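Local coordinates for plasmin and fibronectin-binding protein A (Streptococcus pneumoniae, PDB 4MR0), which acts as a cell-wall-anchored adhesin and invasin of pneumococcus, binding human fibronectin, plasmin, plasminogen and serum albumin, at residues L492-I506 / I515-Y529. Sequence-based numbering, arbitrary orientation.
Sequences LVVSENSIFGGKEGI and ITVLNNQFYNLSGKY
Asn497 and Asn520 meet at the bend between two successive coils of a right-handed parallel beta-helix, the fold of the pectate lyase-like family, near its C-terminal end. Their amide planes lie 5° apart and the side chains point the same way, as in an asparagine ladder. Asn520 OD1 takes two bonds, from Asn497 N at 2.9 Å and from Asn497 ND2 at 3.0 Å, which approach from opposite faces of its carbonyl plane. Asn520 ND2 donates to Val494 O at 3.1 Å, so the buried amide is gripped at both ends and its flip is fixed. Asn497 continues the ladder to the preceding coil, through Val466 O and Asn469 N. On either side of this bend the strands run nearly parallel, 492-495 with 515-518 at 4° and 498-500 with 521-523 much the same.

The tight interior is apolar. Ile499 lies alongside Phe522, Ile499 CD1 reaching Phe522 CE1 at 3.8 Å, while Ile506 CD1 meets the edge of that ring near its plane. One face of the Phe522 ring is covered by Tyr529 CB, seated over its centre.

The outward face, where Ser498, Gln521, Phe500 and Tyr523 are all partly exposed, is looser: Ser498 OG stays 4.0 Å from Gln521 OE1. In the loop that follows, Lys503 CG rests on Ser526 OG. The tight exception outside is the offset stack of Phe500 on Tyr523, centroids 4.5 Å apart; with CG of Phe500 anti to the carbonyl carbon (chi1 -61°), the rings lean the same way, and Tyr523 CD2 sits 3.3 Å above the Phe500 plane, toward its rim.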
ATOM      1  N   LEU A 492     -22.616   7.766  -1.724  1.00 17.54           N
ATOM      2  CA  LEU A 492     -22.147   6.434  -1.375  1.00 16.43           C
ATOM      3  C   LEU A 492     -22.931   5.435  -2.221  1.00 16.21           C
ATOM      4  O   LEU A 492     -24.161   5.483  -2.261  1.00 14.06           O
ATOM      5  CB  LEU A 492     -22.397   6.132   0.107  1.00 15.56           C
ATOM      6  CG  LEU A 492     -22.168   4.673   0.530  1.00 16.00           C
ATOM      7  CD1 LEU A 492     -20.699   4.321   0.406  1.00 14.50           C
ATOM      8  CD2 LEU A 492     -22.640   4.466   1.972  1.00 17.41           C
ATOM      9  N   VAL A 493     -22.213   4.545  -2.898  1.00 15.12           N
ATOM     10  CA  VAL A 493     -22.838   3.511  -3.725  1.00 16.71           C
ATOM     11  C   VAL A 493     -22.274   2.146  -3.343  1.00 16.51           C
ATOM     12  O   VAL A 493     -21.064   1.917  -3.429  1.00 16.55           O
ATOM     13  CB  VAL A 493     -22.571   3.738  -5.238  1.00 16.85           C
ATOM     14  CG1 VAL A 493     -23.087   2.539  -6.048  1.00 18.75           C
ATOM     15  CG2 VAL A 493     -23.251   5.021  -5.704  1.00 16.53           C
ATOM     16  N   VAL A 494     -23.151   1.249  -2.906  1.00 16.83           N
ATOM     17  CA  VAL A 494     -22.750  -0.106  -2.531  1.00 15.61           C
ATOM     18  C   VAL A 494     -23.698  -1.003  -3.313  1.00 16.88           C
ATOM     19  O   VAL A 494     -24.854  -1.187  -2.915  1.00 18.03           O
ATOM     20  CB  VAL A 494     -22.929  -0.344  -1.015  1.00 16.22           C
ATOM     21  CG1 VAL A 494     -22.325  -1.688  -0.623  1.00 14.94           C
ATOM     22  CG2 VAL A 494     -22.274   0.789  -0.237  1.00 14.38           C
ATOM     23  N   SER A 495     -23.226  -1.556  -4.426  1.00 16.35           N
ATOM     24  CA  SER A 495     -24.108  -2.367  -5.258  1.00 18.29           C
ATOM     25  C   SER A 495     -23.498  -3.575  -5.937  1.00 18.24           C
ATOM     26  O   SER A 495     -22.303  -3.622  -6.213  1.00 17.53           O
ATOM     27  CB  SER A 495     -24.738  -1.481  -6.333  1.00 17.60           C
ATOM     28  OG  SER A 495     -25.371  -0.357  -5.759  1.00 21.57           O
ATOM     29  N   GLU A 496     -24.355  -4.553  -6.209  1.00 19.64           N
ATOM     30  CA  GLU A 496     -23.976  -5.787  -6.881  1.00 21.13           C
ATOM     31  C   GLU A 496     -22.785  -6.540  -6.303  1.00 20.85           C
ATOM     32  O   GLU A 496     -22.052  -7.222  -7.025  1.00 20.09           O
ATOM     33  CB  GLU A 496     -23.764  -5.506  -8.369  1.00 24.81           C
ATOM     34  CG  GLU A 496     -25.044  -5.025  -9.043  1.00 29.65           C
ATOM     35  CD  GLU A 496     -24.873  -4.747 -10.521  1.00 33.25           C
ATOM     36  OE1 GLU A 496     -24.252  -3.720 -10.877  1.00 35.91           O
ATOM     37  OE2 GLU A 496     -25.358  -5.565 -11.329  1.00 36.40           O
ATOM     38  N   ASN A 497     -22.603  -6.433  -4.993  1.00 19.34           N
ATOM     39  CA  ASN A 497     -21.525  -7.144  -4.335  1.00 18.71           C
ATOM     40  C   ASN A 497     -22.075  -8.512  -3.926  1.00 19.34           C
ATOM     41  O   ASN A 497     -23.264  -8.639  -3.617  1.00 19.31           O
ATOM     42  CB  ASN A 497     -21.055  -6.369  -3.098  1.00 15.68           C
ATOM     43  CG  ASN A 497     -20.440  -5.019  -3.447  1.00 15.43           C
ATOM     44  OD1 ASN A 497     -19.324  -4.947  -3.958  1.00 13.69           O
ATOM     45  ND2 ASN A 497     -21.174  -3.944  -3.176  1.00 12.48           N
ATOM     46  N   SER A 498     -21.217  -9.532  -3.946  1.00 19.62           N
ATOM     47  CA  SER A 498     -21.612 -10.882  -3.552  1.00 22.50           C
ATOM     48  C   SER A 498     -20.860 -11.268  -2.279  1.00 23.40           C
ATOM     49  O   SER A 498     -19.628 -11.265  -2.250  1.00 24.16           O
ATOM     50  CB  SER A 498     -21.293 -11.895  -4.658  1.00 23.07           C
ATOM     51  OG  SER A 498     -22.128 -11.719  -5.789  1.00 26.39           O
ATOM     52  N   ILE A 499     -21.602 -11.599  -1.228  1.00 23.34           N
ATOM     53  CA  ILE A 499     -20.995 -11.978   0.040  1.00 24.50           C
ATOM     54  C   ILE A 499     -21.364 -13.403   0.460  1.00 26.43           C
ATOM     55  O   ILE A 499     -22.528 -13.693   0.743  1.00 27.30           O
ATOM     56  CB  ILE A 499     -21.416 -11.004   1.156  1.00 23.23           C
ATOM     57  CG1 ILE A 499     -21.074  -9.570   0.740  1.00 23.62           C
ATOM     58  CG2 ILE A 499     -20.710 -11.364   2.456  1.00 21.11           C
ATOM     59  CD1 ILE A 499     -21.472  -8.518   1.749  1.00 25.89           C
ATOM     60  N   PHE A 500     -20.364 -14.283   0.500  1.00 27.50           N
ATOM     61  CA  PHE A 500     -20.578 -15.678   0.888  1.00 28.95           C
ATOM     62  C   PHE A 500     -20.004 -15.979   2.272  1.00 30.99           C
ATOM     63  O   PHE A 500     -18.791 -16.147   2.417  1.00 32.38           O
ATOM     64  CB  PHE A 500     -19.908 -16.641  -0.103  1.00 27.36           C
ATOM     65  CG  PHE A 500     -20.424 -16.547  -1.510  1.00 26.72           C
ATOM     66  CD1 PHE A 500     -20.055 -15.489  -2.336  1.00 26.76           C
ATOM     67  CD2 PHE A 500     -21.250 -17.545  -2.028  1.00 27.28           C
ATOM     68  CE1 PHE A 500     -20.504 -15.425  -3.661  1.00 25.80           C
ATOM     69  CE2 PHE A 500     -21.703 -17.490  -3.347  1.00 25.54           C
ATOM     70  CZ  PHE A 500     -21.326 -16.429  -4.165  1.00 25.33           C
ATOM     71  N   GLY A 501     -20.862 -16.047   3.284  1.00 30.26           N
ATOM     72  CA  GLY A 501     -20.389 -16.369   4.620  1.00 31.64           C
ATOM     73  C   GLY A 501     -20.175 -15.217   5.579  1.00 32.56           C
ATOM     74  O   GLY A 501     -20.086 -14.057   5.178  1.00 34.00           O
ATOM     75  N   GLY A 502     -20.094 -15.549   6.862  1.00 32.76           N
ATOM     76  CA  GLY A 502     -19.884 -14.537   7.876  1.00 33.94           C
ATOM     77  C   GLY A 502     -21.113 -14.280   8.722  1.00 35.71           C
ATOM     78  O   GLY A 502     -22.035 -15.096   8.768  1.00 35.33           O
ATOM     79  N   LYS A 503     -21.125 -13.133   9.391  1.00 36.61           N
ATOM     80  CA  LYS A 503     -22.237 -12.752  10.249  1.00 38.74           C
ATOM     81  C   LYS A 503     -23.020 -11.635   9.564  1.00 37.90           C
ATOM     82  O   LYS A 503     -24.047 -11.888   8.932  1.00 38.25           O
ATOM     83  CB  LYS A 503     -21.696 -12.289  11.603  1.00 40.39           C
ATOM     84  CG  LYS A 503     -22.736 -12.110  12.693  1.00 43.75           C
ATOM     85  CD  LYS A 503     -22.141 -12.497  14.043  1.00 46.70           C
ATOM     86  CE  LYS A 503     -22.977 -11.990  15.204  1.00 48.10           C
ATOM     87  NZ  LYS A 503     -22.904 -10.505  15.312  1.00 49.62           N
ATOM     88  N   GLU A 504     -22.534 -10.404   9.687  1.00 36.66           N
ATOM     89  CA  GLU A 504     -23.188  -9.266   9.048  1.00 35.91           C
ATOM     90  C   GLU A 504     -22.592  -9.092   7.657  1.00 34.20           C
ATOM     91  O   GLU A 504     -21.420  -9.396   7.434  1.00 33.34           O
ATOM     92  CB  GLU A 504     -22.969  -7.990   9.864  1.00 38.24           C
ATOM     93  CG  GLU A 504     -23.551  -8.052  11.264  1.00 43.18           C
ATOM     94  CD  GLU A 504     -22.516  -7.766  12.337  1.00 45.84           C
ATOM     95  OE1 GLU A 504     -21.459  -8.439  12.341  1.00 45.39           O
ATOM     96  OE2 GLU A 504     -22.762  -6.873  13.179  1.00 48.10           O
ATOM     97  N   GLY A 505     -23.405  -8.622   6.719  1.00 31.72           N
ATOM     98  CA  GLY A 505     -22.912  -8.422   5.374  1.00 28.54           C
ATOM     99  C   GLY A 505     -22.393  -7.006   5.225  1.00 27.88           C
ATOM    100  O   GLY A 505     -21.185  -6.763   5.279  1.00 27.85           O
ATOM    101  N   ILE A 506     -23.316  -6.068   5.053  1.00 25.37           N
ATOM    102  CA  ILE A 506     -22.973  -4.663   4.892  1.00 24.49           C
ATOM    103  C   ILE A 506     -23.509  -3.815   6.038  1.00 24.49           C
ATOM    104  O   ILE A 506     -24.665  -3.954   6.443  1.00 25.84           O
ATOM    105  CB  ILE A 506     -23.546  -4.100   3.571  1.00 21.83           C
ATOM    106  CG1 ILE A 506     -22.918  -4.829   2.383  1.00 21.05           C
ATOM    107  CG2 ILE A 506     -23.295  -2.594   3.484  1.00 19.94           C
ATOM    108  CD1 ILE A 506     -23.666  -4.625   1.075  1.00 21.47           C
ATOM    109  N   ILE A 515     -27.283   8.133  -0.839  1.00 21.60           N
ATOM    110  CA  ILE A 515     -26.905   6.754  -0.580  1.00 21.42           C
ATOM    111  C   ILE A 515     -27.680   5.829  -1.518  1.00 22.16           C
ATOM    112  O   ILE A 515     -28.895   5.984  -1.704  1.00 21.83           O
ATOM    113  CB  ILE A 515     -27.206   6.376   0.876  1.00 22.11           C
ATOM    114  CG1 ILE A 515     -26.374   7.264   1.812  1.00 23.36           C
ATOM    115  CG2 ILE A 515     -26.910   4.897   1.109  1.00 22.21           C
ATOM    116  CD1 ILE A 515     -26.583   6.990   3.288  1.00 24.05           C
ATOM    117  N   THR A 516     -26.970   4.876  -2.115  1.00 21.12           N
ATOM    118  CA  THR A 516     -27.574   3.925  -3.041  1.00 21.39           C
ATOM    119  C   THR A 516     -27.000   2.545  -2.781  1.00 20.17           C
ATOM    120  O   THR A 516     -25.797   2.334  -2.904  1.00 21.50           O
ATOM    121  CB  THR A 516     -27.274   4.291  -4.511  1.00 21.05           C
ATOM    122  OG1 THR A 516     -27.605   5.662  -4.743  1.00 23.46           O
ATOM    123  CG2 THR A 516     -28.101   3.421  -5.453  1.00 21.76           C
ATOM    124  N   VAL A 517     -27.866   1.612  -2.404  1.00 19.70           N
ATOM    125  CA  VAL A 517     -27.455   0.241  -2.134  1.00 19.04           C
ATOM    126  C   VAL A 517     -28.361  -0.621  -2.999  1.00 20.07           C
ATOM    127  O   VAL A 517     -29.532  -0.815  -2.678  1.00 20.28           O
ATOM    128  CB  VAL A 517     -27.643  -0.105  -0.645  1.00 19.33           C
ATOM    129  CG1 VAL A 517     -27.212  -1.541  -0.382  1.00 20.02           C
ATOM    130  CG2 VAL A 517     -26.824   0.852   0.209  1.00 18.54           C
ATOM    131  N   LEU A 518     -27.818  -1.133  -4.100  1.00 20.96           N
ATOM    132  CA  LEU A 518     -28.627  -1.909  -5.031  1.00 22.39           C
ATOM    133  C   LEU A 518     -28.173  -3.305  -5.407  1.00 22.12           C
ATOM    134  O   LEU A 518     -27.037  -3.528  -5.829  1.00 20.54           O
ATOM    135  CB  LEU A 518     -28.818  -1.119  -6.330  1.00 21.89           C
ATOM    136  CG  LEU A 518     -29.369   0.303  -6.224  1.00 24.06           C
ATOM    137  CD1 LEU A 518     -29.223   1.000  -7.570  1.00 23.47           C
ATOM    138  CD2 LEU A 518     -30.826   0.267  -5.776  1.00 24.08           C
ATOM    139  N   ASN A 519     -29.103  -4.238  -5.256  1.00 22.61           N
ATOM    140  CA  ASN A 519     -28.919  -5.628  -5.626  1.00 22.18           C
ATOM    141  C   ASN A 519     -27.630  -6.344  -5.261  1.00 22.57           C
ATOM    142  O   ASN A 519     -26.942  -6.890  -6.121  1.00 23.05           O
ATOM    143  CB  ASN A 519     -29.177  -5.750  -7.124  1.00 24.39           C
ATOM    144  CG  ASN A 519     -30.476  -5.071  -7.534  1.00 23.79           C
ATOM    145  OD1 ASN A 519     -31.526  -5.324  -6.949  1.00 26.88           O
ATOM    146  ND2 ASN A 519     -30.409  -4.207  -8.534  1.00 24.46           N
ATOM    147  N   ASN A 520     -27.309  -6.344  -3.976  1.00 22.44           N
ATOM    148  CA  ASN A 520     -26.140  -7.057  -3.497  1.00 22.41           C
ATOM    149  C   ASN A 520     -26.676  -8.468  -3.243  1.00 23.21           C
ATOM    150  O   ASN A 520     -27.886  -8.650  -3.109  1.00 23.24           O
ATOM    151  CB  ASN A 520     -25.635  -6.424  -2.204  1.00 19.61           C
ATOM    152  CG  ASN A 520     -25.095  -5.022  -2.417  1.00 20.33           C
ATOM    153  OD1 ASN A 520     -24.004  -4.839  -2.958  1.00 21.49           O
ATOM    154  ND2 ASN A 520     -25.863  -4.023  -2.001  1.00 20.26           N
ATOM    155  N   GLN A 521     -25.794  -9.459  -3.211  1.00 24.47           N
ATOM    156  CA  GLN A 521     -26.198 -10.843  -2.973  1.00 26.23           C
ATOM    157  C   GLN A 521     -25.561 -11.381  -1.696  1.00 26.10           C
ATOM    158  O   GLN A 521     -24.396 -11.096  -1.402  1.00 25.27           O
ATOM    159  CB  GLN A 521     -25.809 -11.717  -4.169  1.00 29.82           C
ATOM    160  CG  GLN A 521     -26.765 -11.611  -5.350  1.00 36.45           C
ATOM    161  CD  GLN A 521     -26.208 -12.255  -6.610  1.00 41.28           C
ATOM    162  OE1 GLN A 521     -25.659 -13.360  -6.571  1.00 43.48           O
ATOM    163  NE2 GLN A 521     -26.357 -11.568  -7.741  1.00 42.84           N
ATOM    164  N   PHE A 522     -26.329 -12.155  -0.934  1.00 25.27           N
ATOM    165  CA  PHE A 522     -25.842 -12.712   0.327  1.00 27.07           C
ATOM    166  C   PHE A 522     -26.122 -14.207   0.416  1.00 28.31           C
ATOM    167  O   PHE A 522     -27.213 -14.662   0.080  1.00 28.39           O
ATOM    168  CB  PHE A 522     -26.515 -11.995   1.501  1.00 25.37           C
ATOM    169  CG  PHE A 522     -26.422 -10.495   1.431  1.00 24.11           C
ATOM    170  CD1 PHE A 522     -25.321  -9.826   1.951  1.00 24.69           C
ATOM    171  CD2 PHE A 522     -27.428  -9.758   0.824  1.00 22.51           C
ATOM    172  CE1 PHE A 522     -25.230  -8.434   1.873  1.00 24.57           C
ATOM    173  CE2 PHE A 522     -27.351  -8.369   0.739  1.00 24.50           C
ATOM    174  CZ  PHE A 522     -26.248  -7.705   1.262  1.00 23.77           C
ATOM    175  N   TYR A 523     -25.132 -14.962   0.877  1.00 29.86           N
ATOM    176  CA  TYR A 523     -25.266 -16.409   1.002  1.00 32.24           C
ATOM    177  C   TYR A 523     -24.666 -16.918   2.302  1.00 34.14           C
ATOM    178  O   TYR A 523     -23.566 -16.523   2.692  1.00 33.60           O
ATOM    179  CB  TYR A 523     -24.557 -17.111  -0.153  1.00 32.46           C
ATOM    180  CG  TYR A 523     -24.999 -16.664  -1.520  1.00 33.45           C
ATOM    181  CD1 TYR A 523     -26.136 -17.201  -2.116  1.00 34.60           C
ATOM    182  CD2 TYR A 523     -24.277 -15.695  -2.219  1.00 33.44           C
ATOM    183  CE1 TYR A 523     -26.544 -16.786  -3.382  1.00 35.95           C
ATOM    184  CE2 TYR A 523     -24.677 -15.274  -3.479  1.00 34.42           C
ATOM    185  CZ  TYR A 523     -25.809 -15.822  -4.056  1.00 35.70           C
ATOM    186  OH  TYR A 523     -26.209 -15.402  -5.303  1.00 37.40           O
ATOM    187  N   ASN A 524     -25.399 -17.800   2.968  1.00 36.22           N
ATOM    188  CA  ASN A 524     -24.939 -18.407   4.203  1.00 38.31           C
ATOM    189  C   ASN A 524     -24.422 -17.428   5.258  1.00 38.34           C
ATOM    190  O   ASN A 524     -23.376 -17.661   5.867  1.00 38.60           O
ATOM    191  CB  ASN A 524     -23.855 -19.436   3.873  1.00 41.10           C
ATOM    192  CG  ASN A 524     -24.280 -20.389   2.766  1.00 43.95           C
ATOM    193  OD1 ASN A 524     -25.268 -21.112   2.898  1.00 46.81           O
ATOM    194  ND2 ASN A 524     -23.537 -20.388   1.664  1.00 45.35           N
ATOM    195  N   LEU A 525     -25.150 -16.334   5.468  1.00 37.90           N
ATOM    196  CA  LEU A 525     -24.769 -15.352   6.479  1.00 38.15           C
ATOM    197  C   LEU A 525     -25.572 -15.641   7.742  1.00 38.44           C
ATOM    198  O   LEU A 525     -26.736 -16.030   7.662  1.00 38.52           O
ATOM    199  CB  LEU A 525     -25.054 -13.924   6.000  1.00 37.52           C
ATOM    200  CG  LEU A 525     -23.929 -13.180   5.270  1.00 36.67           C
ATOM    201  CD1 LEU A 525     -23.577 -13.902   3.985  1.00 37.08           C
ATOM    202  CD2 LEU A 525     -24.373 -11.756   4.971  1.00 37.01           C
ATOM    203  N   SER A 526     -24.953 -15.446   8.902  1.00 38.80           N
ATOM    204  CA  SER A 526     -25.619 -15.707  10.177  1.00 38.97           C
ATOM    205  C   SER A 526     -26.233 -14.469  10.826  1.00 38.95           C
ATOM    206  O   SER A 526     -26.984 -14.582  11.794  1.00 39.71           O
ATOM    207  CB  SER A 526     -24.632 -16.344  11.159  1.00 39.28           C
ATOM    208  OG  SER A 526     -23.632 -15.416  11.549  1.00 39.73           O
ATOM    209  N   GLY A 527     -25.914 -13.291  10.301  1.00 38.80           N
ATOM    210  CA  GLY A 527     -26.451 -12.065  10.868  1.00 37.99           C
ATOM    211  C   GLY A 527     -27.213 -11.225   9.857  1.00 37.25           C
ATOM    212  O   GLY A 527     -27.597 -11.720   8.799  1.00 38.13           O
ATOM    213  N   LYS A 528     -27.435  -9.954  10.179  1.00 36.76           N
ATOM    214  CA  LYS A 528     -28.158  -9.059   9.279  1.00 35.73           C
ATOM    215  C   LYS A 528     -27.383  -8.807   7.995  1.00 33.89           C
ATOM    216  O   LYS A 528     -26.211  -8.426   8.031  1.00 33.80           O
ATOM    217  CB  LYS A 528     -28.445  -7.715   9.953  1.00 36.88           C
ATOM    218  CG  LYS A 528     -29.889  -7.541  10.408  1.00 41.55           C
ATOM    219  CD  LYS A 528     -30.244  -6.071  10.611  1.00 43.61           C
ATOM    220  CE  LYS A 528     -29.402  -5.436  11.707  1.00 46.53           C
ATOM    221  NZ  LYS A 528     -29.715  -3.987  11.889  1.00 47.05           N
ATOM    222  N   TYR A 529     -28.044  -9.018   6.861  1.00 31.77           N
ATOM    223  CA  TYR A 529     -27.420  -8.803   5.560  1.00 30.22           C
ATOM    224  C   TYR A 529     -27.006  -7.341   5.410  1.00 29.55           C
ATOM    225  O   TYR A 529     -25.872  -7.038   5.034  1.00 28.85           O
ATOM    226  CB  TYR A 529     -28.397  -9.152   4.428  1.00 29.39           C
ATOM    227  CG  TYR A 529     -28.754 -10.618   4.291  1.00 29.77           C
ATOM    228  CD1 TYR A 529     -28.178 -11.588   5.112  1.00 30.65           C
ATOM    229  CD2 TYR A 529     -29.657 -11.037   3.312  1.00 29.87           C
ATOM    230  CE1 TYR A 529     -28.494 -12.942   4.959  1.00 31.40           C
ATOM    231  CE2 TYR A 529     -29.978 -12.380   3.149  1.00 30.47           C
ATOM    232  CZ  TYR A 529     -29.393 -13.327   3.971  1.00 30.90           C
ATOM    233  OH  TYR A 529     -29.690 -14.657   3.786  1.00 32.75           O
TER
HETATM  234  O   HOH W   1     -25.629   7.235  -4.028  1.00 23.48           O
HETATM  235  O   HOH W   2     -20.959 -18.381   7.884  1.00 41.35           O